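Local atomic coordinates of glutathione S-transferase (PDB entry 4MK3), a protein that binds a sulfinic acid form of glutathione and probably catalyses the transfer of glutathione to electrophilic substrates. Residues A[89-92]-A[93-97]; A[128-131]-A[132-136]; A[147-150]-A[151-154]; A[173-176]-A[177-181]. One frame throughout, in Å; residues are numbered along the deposited sequence.

Contact 1 (A[89-92]-A[93-97])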
loop_
_atom_site.group_PDB
_atom_site.type_symbol
_atom_site.label_atom_id
_atom_site.label_comp_id
_atom_site.label_asym_id
_atom_site.label_seq_id
_atom_site.Cartn_x
_atom_site.Cartn_y
_atom_site.Cartn_z
ATOM N N ALA A 89 1.990 11.340 1.478
ATOM C CA ALA A 89 3.363 11.671 1.877
ATOM C C ALA A 89 4.208 12.152 0.702
ATOM O O ALA A 89 4.918 13.154 0.802
ATOM C CB ALA A 89 4.020 10.481 2.569
ATOM N N GLU A 90 4.143 11.429 -0.415
ATOM C CA GLU A 90 4.886 11.792 -1.624
ATOM C C GLU A 90 4.499 13.169 -2.147
ATOM O O GLU A 90 5.342 13.971 -2.539
ATOM C CB GLU A 90 4.671 10.710 -2.690
ATOM C CG GLU A 90 5.209 11.019 -4.077
ATOM C CD GLU A 90 4.815 9.971 -5.102
ATOM O OE1 GLU A 90 3.709 9.375 -4.977
ATOM O OE2 GLU A 90 5.607 9.752 -6.040
ATOM N N TYR A 91 3.204 13.441 -2.163
ATOM C CA TYR A 91 2.737 14.725 -2.628
ATOM C C TYR A 91 3.144 15.851 -1.669
ATOM O O TYR A 91 3.619 16.898 -2.107
ATOM C CB TYR A 91 1.234 14.681 -2.801
ATOM C CG TYR A 91 0.671 15.985 -3.309
ATOM C CD1 TYR A 91 1.091 16.521 -4.518
ATOM C CD2 TYR A 91 -0.257 16.683 -2.571
ATOM C CE1 TYR A 91 0.586 17.711 -4.984
ATOM C CE2 TYR A 91 -0.772 17.879 -3.028
ATOM C CZ TYR A 91 -0.341 18.380 -4.230
ATOM O OH TYR A 91 -0.847 19.573 -4.692
ATOM N N ALA A 92 2.977 15.632 -0.366
ATOM C CA ALA A 92 3.345 16.653 0.612
ATOM C C ALA A 92 4.824 17.041 0.505
ATOM O O ALA A 92 5.191 18.197 0.671
ATOM C CB ALA A 92 3.027 16.186 2.014
ATOM N N ASP A 93 5.686 16.061 0.241
ATOM C CA ASP A 93 7.103 16.355 0.096
ATOM C C ASP A 93 7.404 17.360 -1.019
ATOM O O ASP A 93 8.412 18.057 -0.974
ATOM C CB ASP A 93 7.908 15.064 -0.129
ATOM C CG ASP A 93 9.380 15.246 0.164
ATOM O OD1 ASP A 93 9.728 15.937 1.150
ATOM O OD2 ASP A 93 10.214 14.716 -0.606
ATOM N N THR A 94 6.531 17.441 -2.025
ATOM C CA THR A 94 6.752 18.379 -3.129
ATOM C C THR A 94 6.222 19.775 -2.833
ATOM O O THR A 94 6.481 20.718 -3.586
ATOM C CB THR A 94 6.077 17.954 -4.441
ATOM O OG1 THR A 94 4.657 18.157 -4.357
ATOM C CG2 THR A 94 6.390 16.518 -4.782
ATOM N N LEU A 95 5.472 19.926 -1.747
ATOM C CA LEU A 95 4.757 21.186 -1.526
ATOM C C LEU A 95 5.606 22.303 -0.905
ATOM O O LEU A 95 5.209 23.467 -0.901
ATOM C CB LEU A 95 3.526 20.944 -0.653
ATOM C CG LEU A 95 2.393 20.141 -1.293
ATOM C CD1 LEU A 95 1.261 19.992 -0.297
ATOM C CD2 LEU A 95 1.884 20.797 -2.575
ATOM N N SER A 96 6.770 21.933 -0.380
ATOM C CA SER A 96 7.684 22.900 0.201
ATOM C C SER A 96 9.122 22.431 -0.003
ATOM O O SER A 96 9.377 21.228 -0.039
ATOM C CB SER A 96 7.423 23.035 1.697
ATOM O OG SER A 96 8.239 24.055 2.240
ATOM N N PRO A 97 10.067 23.375 -0.112
ATOM C CA PRO A 97 11.481 22.991 -0.195
ATOM C C PRO A 97 12.066 22.659 1.171
ATOM O O PRO A 97 13.207 22.201 1.262
ATOM C CB PRO A 97 12.139 24.245 -0.766
ATOM C CG PRO A 97 11.288 25.350 -0.293
ATOM C CD PRO A 97 9.886 24.823 -0.307
#

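Contact 2 (A[128-131]-A[132-136])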
loop_
_atom_site.group_PDB
_atom_site.type_symbol
_atom_site.label_atom_id
_atom_site.label_comp_id
_atom_site.label_asym_id
_atom_site.label_seq_id
_atom_site.Cartn_x
_atom_site.Cartn_y
_atom_site.Cartn_z
ATOM N N LEU A 128 -4.337 -5.944 11.245
ATOM C CA LEU A 128 -5.109 -7.172 11.112
ATOM C C LEU A 128 -5.154 -7.965 12.402
ATOM O O LEU A 128 -6.195 -8.543 12.756
ATOM C CB LEU A 128 -4.597 -8.033 9.960
ATOM C CG LEU A 128 -4.993 -7.524 8.568
ATOM C CD1 LEU A 128 -4.179 -8.225 7.473
ATOM C CD2 LEU A 128 -6.479 -7.677 8.302
ATOM N N ALA A 129 -4.036 -8.007 13.120
ATOM C CA ALA A 129 -4.016 -8.726 14.385
ATOM C C ALA A 129 -4.913 -8.043 15.399
ATOM O O ALA A 129 -5.603 -8.714 16.157
ATOM C CB ALA A 129 -2.602 -8.836 14.901
ATOM N N ARG A 130 -4.921 -6.715 15.406
ATOM C CA ARG A 130 -5.792 -5.985 16.321
ATOM C C ARG A 130 -7.277 -6.120 15.933
ATOM O O ARG A 130 -8.150 -6.320 16.782
ATOM C CB ARG A 130 -5.385 -4.513 16.375
ATOM C CG ARG A 130 -6.318 -3.672 17.236
ATOM C CD ARG A 130 -5.705 -2.330 17.568
ATOM N NE ARG A 130 -6.673 -1.434 18.194
ATOM C CZ ARG A 130 -6.994 -1.451 19.481
ATOM N NH1 ARG A 130 -6.432 -2.329 20.303
ATOM N NH2 ARG A 130 -7.889 -0.591 19.946
ATOM N N LEU A 131 -7.559 -5.998 14.638
ATOM C CA LEU A 131 -8.936 -6.064 14.162
ATOM C C LEU A 131 -9.562 -7.441 14.372
ATOM O O LEU A 131 -10.774 -7.562 14.475
ATOM C CB LEU A 131 -9.024 -5.642 12.690
ATOM C CG LEU A 131 -8.679 -4.174 12.417
ATOM C CD1 LEU A 131 -8.557 -3.931 10.918
ATOM C CD2 LEU A 131 -9.697 -3.249 13.028
ATOM N N GLU A 132 -8.740 -8.484 14.457
ATOM C CA GLU A 132 -9.271 -9.814 14.711
ATOM C C GLU A 132 -10.041 -9.826 16.029
ATOM O O GLU A 132 -11.018 -10.547 16.181
ATOM C CB GLU A 132 -8.144 -10.840 14.753
ATOM C CG GLU A 132 -8.658 -12.277 14.755
ATOM C CD GLU A 132 -9.078 -12.789 13.385
ATOM O OE1 GLU A 132 -8.850 -12.108 12.354
ATOM O OE2 GLU A 132 -9.638 -13.900 13.345
ATOM N N VAL A 133 -9.592 -9.003 16.971
ATOM C CA VAL A 133 -10.224 -8.884 18.273
ATOM C C VAL A 133 -11.343 -7.842 18.266
ATOM O O VAL A 133 -12.447 -8.100 18.737
ATOM C CB VAL A 133 -9.172 -8.525 19.336
ATOM C CG1 VAL A 133 -9.818 -8.217 20.678
ATOM C CG2 VAL A 133 -8.163 -9.670 19.466
ATOM N N THR A 134 -11.065 -6.663 17.720
ATOM C CA THR A 134 -12.026 -5.566 17.840
ATOM C C THR A 134 -13.240 -5.689 16.914
ATOM O O THR A 134 -14.305 -5.144 17.214
ATOM C CB THR A 134 -11.353 -4.201 17.622
ATOM O OG1 THR A 134 -10.943 -4.069 16.254
ATOM C CG2 THR A 134 -10.145 -4.044 18.546
ATOM N N GLN A 135 -13.097 -6.413 15.803
ATOM C CA GLN A 135 -14.170 -6.495 14.798
ATOM C C GLN A 135 -14.817 -7.869 14.671
ATOM O O GLN A 135 -15.672 -8.080 13.804
ATOM C CB GLN A 135 -13.612 -6.089 13.431
ATOM C CG GLN A 135 -12.940 -4.741 13.419
ATOM C CD GLN A 135 -13.842 -3.632 13.859
ATOM O OE1 GLN A 135 -14.994 -3.534 13.417
ATOM N NE2 GLN A 135 -13.355 -2.800 14.765
ATOM N N ARG A 136 -14.437 -8.799 15.539
ATOM C CA ARG A 136 -14.990 -10.146 15.500
ATOM C C ARG A 136 -15.327 -10.635 16.888
ATOM O O ARG A 136 -14.579 -10.386 17.828
ATOM C CB ARG A 136 -13.981 -11.128 14.911
ATOM C CG ARG A 136 -13.624 -10.869 13.483
ATOM C CD ARG A 136 -12.506 -11.763 13.034
ATOM N NE ARG A 136 -12.111 -11.455 11.665
ATOM C CZ ARG A 136 -12.539 -12.095 10.579
ATOM N NH1 ARG A 136 -13.352 -13.136 10.665
ATOM N NH2 ARG A 136 -12.104 -11.701 9.384
HETATM O O HOH W 1 -7.880 -9.940 11.033
#

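Contact 3 (A[147-150]-A[151-154]). With GSF (L-gamma-glutamyl-3-sulfino-L-alanylglycine), chain E.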
loop_
_atom_site.group_PDB
_atom_site.type_symbol
_atom_site.label_atom_id
_atom_site.label_comp_id
_atom_site.label_asym_id
_atom_site.label_seq_id
_atom_site.Cartn_x
_atom_site.Cartn_y
_atom_site.Cartn_z
ATOM N N GLN A 147 -1.534 -15.765 14.031
ATOM C CA GLN A 147 -0.147 -16.189 14.116
ATOM C C GLN A 147 0.613 -15.810 12.849
ATOM O O GLN A 147 1.765 -15.391 12.909
ATOM C CB GLN A 147 -0.049 -17.692 14.359
ATOM C CG GLN A 147 1.320 -18.147 14.876
ATOM C CD GLN A 147 1.570 -17.772 16.346
ATOM O OE1 GLN A 147 1.624 -16.591 16.705
ATOM N NE2 GLN A 147 1.724 -18.785 17.196
ATOM N N ARG A 148 -0.032 -15.946 11.698
ATOM C CA ARG A 148 0.579 -15.530 10.444
ATOM C C ARG A 148 0.928 -14.046 10.497
ATOM O O ARG A 148 2.037 -13.608 10.142
ATOM C CB ARG A 148 -0.375 -15.807 9.271
ATOM C CG ARG A 148 0.229 -15.517 7.898
ATOM C CD ARG A 148 -0.760 -15.783 6.759
ATOM N NE ARG A 148 -0.088 -15.727 5.463
ATOM C CZ ARG A 148 0.584 -16.737 4.909
ATOM N NH1 ARG A 148 0.693 -17.913 5.524
ATOM N NH2 ARG A 148 1.161 -16.561 3.726
ATOM N N GLN A 149 -0.026 -13.231 10.907
ATOM C CA GLN A 149 0.243 -11.805 10.954
ATOM C C GLN A 149 1.337 -11.462 11.959
ATOM O O GLN A 149 2.194 -10.612 11.675
ATOM C CB GLN A 149 -1.041 -11.016 11.249
ATOM C CG GLN A 149 -2.200 -11.277 10.251
ATOM C CD GLN A 149 -1.816 -11.109 8.772
ATOM O OE1 GLN A 149 -2.286 -11.856 7.902
ATOM N NE2 GLN A 149 -0.998 -10.146 8.494
ATOM N N ARG A 150 1.318 -12.099 13.124
ATOM C CA ARG A 150 2.349 -11.832 14.112
ATOM C C ARG A 150 3.718 -12.282 13.610
ATOM O O ARG A 150 4.724 -11.636 13.900
ATOM C CB ARG A 150 1.991 -12.451 15.458
ATOM C CG ARG A 150 0.959 -11.612 16.195
ATOM C CD ARG A 150 0.530 -12.300 17.485
ATOM N NE ARG A 150 -0.451 -11.503 18.222
ATOM C CZ ARG A 150 -0.153 -10.650 19.199
ATOM N NH1 ARG A 150 1.102 -10.463 19.572
ATOM N NH2 ARG A 150 -1.122 -9.975 19.805
ATOM N N SER A 151 3.768 -13.348 12.821
ATOM C CA SER A 151 5.040 -13.772 12.243
ATOM C C SER A 151 5.574 -12.739 11.243
ATOM O O SER A 151 6.783 -12.552 11.150
ATOM C CB SER A 151 4.920 -15.141 11.585
ATOM O OG SER A 151 4.738 -16.140 12.572
ATOM N N LYS A 152 4.696 -12.057 10.507
ATOM C CA LYS A 152 5.138 -11.037 9.573
ATOM C C LYS A 152 5.737 -9.893 10.367
ATOM O O LYS A 152 6.707 -9.281 9.936
ATOM C CB LYS A 152 3.976 -10.488 8.749
ATOM C CG LYS A 152 3.348 -11.505 7.786
ATOM C CD LYS A 152 2.234 -10.835 6.963
ATOM C CE LYS A 152 1.408 -11.828 6.154
ATOM N NZ LYS A 152 2.268 -12.585 5.198
ATOM N N ILE A 153 5.125 -9.558 11.502
ATOM C CA ILE A 153 5.642 -8.454 12.308
ATOM C C ILE A 153 7.060 -8.787 12.773
ATOM O O ILE A 153 7.966 -7.952 12.636
ATOM C CB ILE A 153 4.739 -8.146 13.516
ATOM C CG1 ILE A 153 3.365 -7.663 13.043
ATOM C CG2 ILE A 153 5.386 -7.100 14.432
ATOM C CD1 ILE A 153 2.278 -7.634 14.153
ATOM N N ASP A 154 7.257 -9.996 13.288
ATOM C CA ASP A 154 8.568 -10.424 13.772
ATOM C C ASP A 154 9.587 -10.356 12.638
ATOM O O ASP A 154 10.704 -9.891 12.830
ATOM C CB ASP A 154 8.511 -11.831 14.303
ATOM C CG ASP A 154 7.796 -11.935 15.638
ATOM O OD1 ASP A 154 7.591 -10.902 16.310
ATOM O OD2 ASP A 154 7.449 -13.065 16.001
HETATM C CB1 GSF E . 0.129 -6.590 -1.537
HETATM C CG1 GSF E . 0.574 -7.896 -2.181
HETATM C CD1 GSF E . -0.200 -9.089 -1.664
HETATM O OE1 GSF E . -0.959 -9.042 -0.717
HETATM C C1 GSF E . 1.485 -5.133 -3.022
HETATM O O11 GSF E . 2.280 -5.813 -3.717
HETATM O O12 GSF E . 0.914 -4.136 -3.538
HETATM N N1 GSF E . 0.812 -4.357 -0.816
HETATM C CA1 GSF E . 1.221 -5.525 -1.592
HETATM N N2 GSF E . -0.018 -10.278 -2.356
HETATM C CA2 GSF E . -0.656 -11.475 -1.921
HETATM C CB2 GSF E . -0.790 -12.425 -3.065
HETATM S SG2 GSF E . -2.083 -12.023 -4.185
HETATM O O1S GSF E . -2.438 -13.278 -4.870
HETATM O O2S GSF E . -1.595 -10.973 -5.127
HETATM C C2 GSF E . 0.238 -12.237 -0.967
HETATM O O2 GSF E . 1.421 -12.427 -1.237
HETATM N N3 GSF E . -0.334 -12.720 0.204
HETATM C CA3 GSF E . 0.460 -13.499 1.110
HETATM C C3 GSF E . 0.233 -13.100 2.573
HETATM O O31 GSF E . 0.702 -13.857 3.476
HETATM O O32 GSF E . -0.394 -12.064 2.877
HETATM O O HOH W 2 4.916 -10.436 16.517
#

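Contact 4 (A[173-176]-A[177-181])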
loop_
_atom_site.group_PDB
_atom_site.type_symbol
_atom_site.label_atom_id
_atom_site.label_comp_id
_atom_site.label_asym_id
_atom_site.label_seq_id
_atom_site.Cartn_x
_atom_site.Cartn_y
_atom_site.Cartn_z
ATOM N N THR A 173 23.281 8.834 6.066
ATOM C CA THR A 173 23.543 10.124 6.695
ATOM C C THR A 173 22.293 10.949 6.972
ATOM O O THR A 173 22.317 11.782 7.870
ATOM C CB THR A 173 24.467 11.009 5.822
ATOM O OG1 THR A 173 23.912 11.116 4.508
ATOM C CG2 THR A 173 25.859 10.406 5.696
ATOM N N HIS A 174 21.233 10.786 6.181
ATOM C CA HIS A 174 20.108 11.717 6.253
ATOM C C HIS A 174 18.817 11.085 6.638
ATOM O O HIS A 174 18.505 9.977 6.246
ATOM C CB HIS A 174 19.899 12.399 4.908
ATOM C CG HIS A 174 20.889 13.480 4.646
ATOM N ND1 HIS A 174 22.201 13.221 4.308
ATOM C CD2 HIS A 174 20.783 14.827 4.719
ATOM C CE1 HIS A 174 22.849 14.358 4.164
ATOM N NE2 HIS A 174 22.010 15.350 4.400
ATOM N N TYR A 175 18.048 11.861 7.399
ATOM C CA TYR A 175 16.664 11.551 7.751
ATOM C C TYR A 175 15.774 11.665 6.518
ATOM O O TYR A 175 15.835 12.661 5.792
ATOM C CB TYR A 175 16.235 12.569 8.787
ATOM C CG TYR A 175 14.826 12.508 9.354
ATOM C CD1 TYR A 175 14.471 11.587 10.320
ATOM C CD2 TYR A 175 13.891 13.444 8.977
ATOM C CE1 TYR A 175 13.212 11.587 10.869
ATOM C CE2 TYR A 175 12.625 13.450 9.526
ATOM C CZ TYR A 175 12.306 12.524 10.480
ATOM O OH TYR A 175 11.069 12.547 11.069
ATOM N N THR A 176 14.981 10.625 6.298
ATOM C CA THR A 176 14.076 10.549 5.156
ATOM C C THR A 176 12.736 9.971 5.586
ATOM O O THR A 176 12.509 9.602 6.739
ATOM C CB THR A 176 14.635 9.616 4.049
ATOM O OG1 THR A 176 14.640 8.263 4.523
ATOM C CG2 THR A 176 16.034 10.030 3.591
ATOM N N LEU A 177 11.840 9.879 4.611
ATOM C CA LEU A 177 10.560 9.229 4.839
ATOM C C LEU A 177 10.718 7.801 5.352
ATOM O O LEU A 177 9.834 7.293 6.042
ATOM C CB LEU A 177 9.759 9.252 3.533
ATOM C CG LEU A 177 8.374 8.591 3.540
ATOM C CD1 LEU A 177 7.443 9.253 4.540
ATOM C CD2 LEU A 177 7.767 8.649 2.139
ATOM N N ALA A 178 11.830 7.129 5.025
ATOM C CA ALA A 178 12.067 5.812 5.579
ATOM C C ALA A 178 12.042 5.829 7.102
ATOM O O ALA A 178 11.398 4.982 7.750
ATOM C CB ALA A 178 13.406 5.263 5.074
ATOM N N ASP A 179 12.759 6.793 7.670
ATOM C CA ASP A 179 12.816 6.930 9.120
ATOM C C ASP A 179 11.476 7.286 9.711
ATOM O O ASP A 179 11.082 6.741 10.750
ATOM C CB ASP A 179 13.870 7.986 9.451
ATOM C CG ASP A 179 15.190 7.646 8.837
ATOM O OD1 ASP A 179 15.839 6.669 9.302
ATOM O OD2 ASP A 179 15.561 8.320 7.852
ATOM N N VAL A 180 10.768 8.216 9.074
ATOM C CA VAL A 180 9.421 8.564 9.537
ATOM C C VAL A 180 8.545 7.312 9.637
ATOM O O VAL A 180 7.897 7.071 10.655
ATOM C CB VAL A 180 8.766 9.584 8.588
ATOM C CG1 VAL A 180 7.340 9.886 9.010
ATOM C CG2 VAL A 180 9.553 10.866 8.525
ATOM N N ALA A 181 8.543 6.532 8.571
ATOM C CA ALA A 181 7.670 5.370 8.471
ATOM C C ALA A 181 8.041 4.328 9.533
ATOM O O ALA A 181 7.177 3.792 10.234
ATOM C CB ALA A 181 7.725 4.811 7.075
HETATM O O HOH W 3 17.114 7.568 5.912
#

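Contact 1 (A[89-92]-A[93-97])
Tyr91 swings its ring to the side opposite its own N, beside the carbonyl carbon (chi1 -179°), and Leu95 CG lies beside its own N (chi1 -69°); the phenol and the isobutyl group thus meet four residues apart, where the chain comes off the last turn. Leu95 CG lies over one face of the ring, offset toward the rim, and Leu95 CD2 comes within 3.7 Å of Tyr91 CZ. Thr94 turns its hydroxyl back to the chain: OG1 stands between N and the carbonyl carbon and gives a 2.8 Å bond to Tyr91 O, in the carbonyl plane and on a lone pair. The same oxygen takes Thr94 N at 3.0 Å from above that plane, so two donors grip one carbonyl. Asp93 N to Ala89 O, 3.1 Å, is an ordinary i to i+4 helical bond, whereas Leu95 N reaches only three residues back, to Ala92 O at 3.0 Å. The Asp93 carboxylate makes a salt bridge with Lys44 and accepts from the backbone N atoms of Leu101 and Ile102. Glu90 makes a salt bridge with Arg109 of the second subunit, and Thr94 OG1 also bonds Ser106 OG there. This is the C-terminal end of helix 85-94, the last helix of the thioredoxin-like domain in the glutathione transferase fold.

Contact 2 (A[128-131]-A[132-136])
From Leu128 the backbone runs helically to Thr134, with Thr134 N on Arg130 O at 3.1 Å and Gln135 N on Leu131 O at 2.9 Å, and Gln135 is the first residue to leave helical angles. Leu131 and Gln135 run alongside each other in the same direction, Leu131 CD2 3.6 Å from Gln135 CG. The glutamine bends at chi2 (-58°), which carries its amide back so that NE2 donates to Thr134 OG1 at 3.1 Å. Thr134 CG2 sits over the centre of one face of the Arg130 guanidinium, 4.2 Å from CZ, a plain methyl-to-plane contact. One turn earlier a water donates to both Leu128 O and Glu132 OE1, the latter at 2.7 Å, tying the carboxylate to the helix backbone. Arg136 NE is 3.4 Å from Glu132 OE1, but the oxygen stands well out of the guanidinium plane and the attraction is one of charge alone. The stronger partners are elsewhere: Glu132 OE2 accepts from Ser142 N, and Arg136 NH2 forms a salt bridge with Glu132 of the second subunit. The end of helix 106-134 thus packs Leu128 and Glu132 on helix 143-164, Leu131 and Gln135 on Trp56, and Leu128 on its counterpart in the second subunit.

Contact 3 (A[147-150]-A[151-154])
Arg148 and Lys152, one turn apart, converge on a single carboxylate oxygen of the ligand's glycine end. Arg148 presents the edge of its guanidinium, NE and NH2 each donating to GSF O31 at 2.8 Å, while Lys152 NZ adds a third bond to GSF O31 at 2.7 Å. The arginine chain is extended from CG to NE, and the lysine bends only at chi4 (-59°) to swing its ammonium onto the same oxygen. Three donors on one atom should favour the carboxylate form and offset the closeness of the two cations. Gln149 lies alongside the lysine chain, NE2 3.6 Å from Lys152 CD. On the helix itself, Ser151 OG (3.1 Å) and Ser151 N bond Gln147 O from opposite faces of its carbonyl plane. A water links Arg150 O to Asp154 OD1, 2.7 Å from the latter, and that carboxylate also makes a salt bridge with Arg201. Ile153 packs on Ala125 and Ala126 of helix 106-134. Because Ser31, Lys70, Asp84 and Ser85 of the second subunit also hydrogen-bond this ligand, the two cations complete a glutathione site across the subunit interface, with the thioredoxin-like domain of one chain facing the helical domain of the other.

Contact 4 (A[173-176]-A[177-181])
The Tyr175 ring meets Asp179 CB and Val180 CG2 obliquely, and its plane is only 10° from that of the Asp179 carboxylate. Thr176 and Asp179 form a capping box at the start of helix 177-192, the N-capping arrangement well known in the helical domain of glutathione transferases. Beside the cap, Val180 CG2 approaches Tyr175 CZ to 3.8 Å. The ring has outside company too: an edge-to-face stack with Trp169 and a cation-pi contact with Arg215. On the exposed approach to the helix, Thr173 OG1 lies at the edge of the His174 ring, in its plane, 2.7 Å from His174 ND1 in a hydrogen bond. Thr176 OG1, placed between N and the carbonyl carbon (chi1 68°), accepts from Ala178 N at 3.1 Å. In return Asp179 OD2 takes Thr176 N at 2.8 Å through its anti lone pair. Its other oxygen, OD1, accepts from Cys170 N, so both ends of this buried carboxylate are satisfied. The cap residue also starts the helix proper: Val180 N bonds Thr176 O at 3.2 Å, in the carbonyl plane. One water finishes the cap, accepting from Thr176 OG1 and donating to His174 O and to Asp179 OD2, the last at 2.6 Å.

Overall arrangement
Contact 4 is the buried one, with no other chain touching it; contacts 1, 2 and 3 are partly buried and all reach the second subunit. Contacts 1 and 2 are both helix C-termini, contact 4 is a helix start, and contact 3 lies within a helix. Ala89 of contact 1 packs on Leu177 of contact 4, joining the thioredoxin-like domain to the helical one; the centres of the two contacts are about 14 Å apart. Contacts 2 and 3 meet through Leu128 and Gln149 on consecutive helices, with contact 1 on the opposite side of the chain's centre. Chemistry follows place: capping bonds in the interior, intersubunit salt bridges in contacts 1 and 2, and ligand-binding cations in contact 3.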